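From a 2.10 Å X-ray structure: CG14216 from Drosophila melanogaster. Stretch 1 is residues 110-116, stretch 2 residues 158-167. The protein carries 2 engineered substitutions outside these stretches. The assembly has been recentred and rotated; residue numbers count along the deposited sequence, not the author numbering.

Stretch 1 (110-116) DIIVTVE
Stretch 2 158-167: VITDMINMMA

A strand, Ile111 to Thr114, packs against a helix that enters stretch 2 from earlier in the chain. The two run nearly antiparallel, at 159°, and their axes approach to 10.8 Å. The register is set by two pairs: Ile111 CA lies 8.5 Å from Ile163 CA, and Val113 CA lies 7.8 Å from Ile159 CA. The strand is extended, with phi/psi from -138/132 at Ile111 to -112/159 at Thr114. Its side chains therefore alternate. Ile111 and Val113 point toward the helix; Ile112 (m, t) and Thr114 (p) point away. Val115 leaves the strand at -112/6 and points sideways. Glu116 (-171/155) takes the N-cap position before a helix.

Val158 to Met165 keep phi/psi near -63/-43; psi then rises to -28 at Met166 and -23 at Ala167. The helix has i to i+4 bonds such as Ile163 N to Ile159 O, 2.9 Å. Ile159, Met162 and Met166 point toward the strand, following the helical repeat.

No hydrogen bond crosses the contact; it is made of apolar side chains. Ile111 is m, t, which extends CD1 to 3.6 Å from Met166 CE. Met166 is m, t, m, and its last torsion places CE at that meeting point. Ile111 CG2 lies 4.0 Å from Ile163 CD1. Ile163 starts sideways, but its m, m rotamer brings CD1 nearer the strand, where it also lies 3.8 Å from Val113 CG2.

Val113 is t, and both its methyls reach the helix. Val113 CG1 lies 3.9 Å from Ile159 CD1, and Val113 CG2 lies 3.8 Å from Met162 CE. Met162 is t, t, p: an extended chain whose final turn delivers CE to the valine. Ile159 is m, t, so its CD1 reaches out to Val113 and also lies 4.3 Å from CG1 of Val115 (m). Together the stretches bury 263 Å².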

# COMPACT_ATOMS: atom_id res chain seq x y z
N ASP A 110 1.02 12.85 4.52
CA ASP A 110 2.30 13.21 5.10
C ASP A 110 3.35 12.17 4.73
O ASP A 110 4.52 12.49 4.58
CB ASP A 110 2.20 13.29 6.62
CG ASP A 110 1.17 14.31 7.08
OD1 ASP A 110 1.31 15.50 6.71
OD2 ASP A 110 0.23 13.92 7.79
N ILE A 111 2.92 10.91 4.63
CA ILE A 111 3.83 9.83 4.26
C ILE A 111 3.17 8.88 3.27
O ILE A 111 2.03 8.46 3.47
CB ILE A 111 4.28 9.01 5.49
CG1 ILE A 111 4.95 9.92 6.52
CG2 ILE A 111 5.22 7.90 5.07
CD1 ILE A 111 5.41 9.18 7.78
N ILE A 112 3.88 8.55 2.20
CA ILE A 112 3.41 7.58 1.23
C ILE A 112 4.42 6.44 1.16
O ILE A 112 5.57 6.65 0.78
CB ILE A 112 3.27 8.22 -0.17
CG1 ILE A 112 2.32 9.42 -0.11
CG2 ILE A 112 2.77 7.18 -1.18
CD1 ILE A 112 2.18 10.17 -1.43
N VAL A 113 4.00 5.24 1.54
CA VAL A 113 4.88 4.08 1.48
C VAL A 113 4.59 3.29 0.20
O VAL A 113 3.43 3.01 -0.09
CB VAL A 113 4.69 3.17 2.71
CG1 VAL A 113 5.65 1.99 2.66
CG2 VAL A 113 4.87 3.97 4.00
N THR A 114 5.62 2.97 -0.57
CA THR A 114 5.47 2.10 -1.73
C THR A 114 6.18 0.78 -1.45
O THR A 114 7.05 0.71 -0.59
CB THR A 114 6.04 2.74 -3.02
OG1 THR A 114 7.43 3.04 -2.84
CG2 THR A 114 5.29 4.01 -3.36
N VAL A 115 5.79 -0.27 -2.17
CA VAL A 115 6.24 -1.62 -1.84
C VAL A 115 7.18 -2.22 -2.88
O VAL A 115 7.55 -3.39 -2.80
CB VAL A 115 5.03 -2.55 -1.61
CG1 VAL A 115 4.19 -2.04 -0.46
CG2 VAL A 115 4.19 -2.68 -2.87
N GLU A 116 7.58 -1.41 -3.86
CA GLU A 116 8.63 -1.80 -4.80
C GLU A 116 9.01 -0.60 -5.65
O GLU A 116 8.22 0.32 -5.83
CB GLU A 116 8.20 -2.98 -5.69
CG GLU A 116 7.03 -2.71 -6.62
CD GLU A 116 6.81 -3.87 -7.60
OE1 GLU A 116 5.76 -4.53 -7.53
OE2 GLU A 116 7.71 -4.13 -8.43
N VAL A 158 6.63 -4.77 8.97
CA VAL A 158 7.83 -3.94 8.82
C VAL A 158 7.46 -2.48 8.54
O VAL A 158 8.02 -1.56 9.13
CB VAL A 158 8.73 -4.44 7.68
CG1 VAL A 158 9.95 -3.53 7.54
CG2 VAL A 158 9.16 -5.88 7.94
N ILE A 159 6.51 -2.29 7.64
CA ILE A 159 6.05 -0.96 7.30
C ILE A 159 5.47 -0.29 8.54
O ILE A 159 5.66 0.90 8.76
CB ILE A 159 5.00 -1.01 6.19
CG1 ILE A 159 5.69 -1.34 4.86
CG2 ILE A 159 4.25 0.31 6.09
CD1 ILE A 159 4.73 -1.69 3.75
N THR A 160 4.75 -1.07 9.34
CA THR A 160 4.11 -0.52 10.53
C THR A 160 5.16 -0.11 11.57
O THR A 160 5.03 0.93 12.20
CB THR A 160 3.11 -1.52 11.15
OG1 THR A 160 2.05 -1.76 10.22
CG2 THR A 160 2.53 -0.96 12.43
N ASP A 161 6.20 -0.93 11.74
CA ASP A 161 7.30 -0.55 12.62
C ASP A 161 7.92 0.77 12.16
O ASP A 161 8.26 1.62 12.98
CB ASP A 161 8.38 -1.63 12.64
CG ASP A 161 7.94 -2.89 13.34
OD1 ASP A 161 7.05 -2.82 14.21
OD2 ASP A 161 8.49 -3.96 13.03
N MET A 162 8.06 0.93 10.85
CA MET A 162 8.65 2.14 10.31
C MET A 162 7.77 3.36 10.60
O MET A 162 8.27 4.40 11.04
CB MET A 162 8.86 2.01 8.81
CG MET A 162 9.54 3.23 8.21
SD MET A 162 9.79 3.10 6.43
CE MET A 162 8.11 3.26 5.83
N ILE A 163 6.47 3.23 10.35
CA ILE A 163 5.55 4.34 10.55
C ILE A 163 5.45 4.68 12.04
O ILE A 163 5.42 5.84 12.42
CB ILE A 163 4.14 4.03 10.01
CG1 ILE A 163 4.19 3.76 8.50
CG2 ILE A 163 3.19 5.18 10.31
CD1 ILE A 163 4.51 4.98 7.65
N ASN A 164 5.41 3.65 12.88
CA ASN A 164 5.38 3.84 14.32
C ASN A 164 6.56 4.68 14.78
O ASN A 164 6.41 5.59 15.59
CB ASN A 164 5.38 2.49 15.02
CG ASN A 164 5.08 2.61 16.50
OD1 ASN A 164 4.05 3.16 16.90
ND2 ASN A 164 5.98 2.09 17.33
N MET A 165 7.74 4.39 14.24
CA MET A 165 8.96 5.11 14.59
C MET A 165 8.84 6.59 14.21
O MET A 165 9.15 7.49 15.00
CB MET A 165 10.16 4.48 13.87
CG MET A 165 11.47 5.26 13.99
SD MET A 165 12.80 4.59 12.96
CE MET A 165 12.09 4.78 11.32
N MET A 166 8.37 6.84 13.00
CA MET A 166 8.26 8.20 12.50
C MET A 166 7.17 8.98 13.21
O MET A 166 7.27 10.20 13.34
CB MET A 166 8.04 8.17 11.00
CG MET A 166 9.26 7.65 10.26
SD MET A 166 8.98 7.47 8.50
CE MET A 166 7.59 6.35 8.49
N ALA A 167 6.15 8.28 13.69
CA ALA A 167 5.03 8.91 14.40
C ALA A 167 5.48 9.45 15.75
O ALA A 167 4.86 10.35 16.30
CB ALA A 167 3.88 7.92 14.58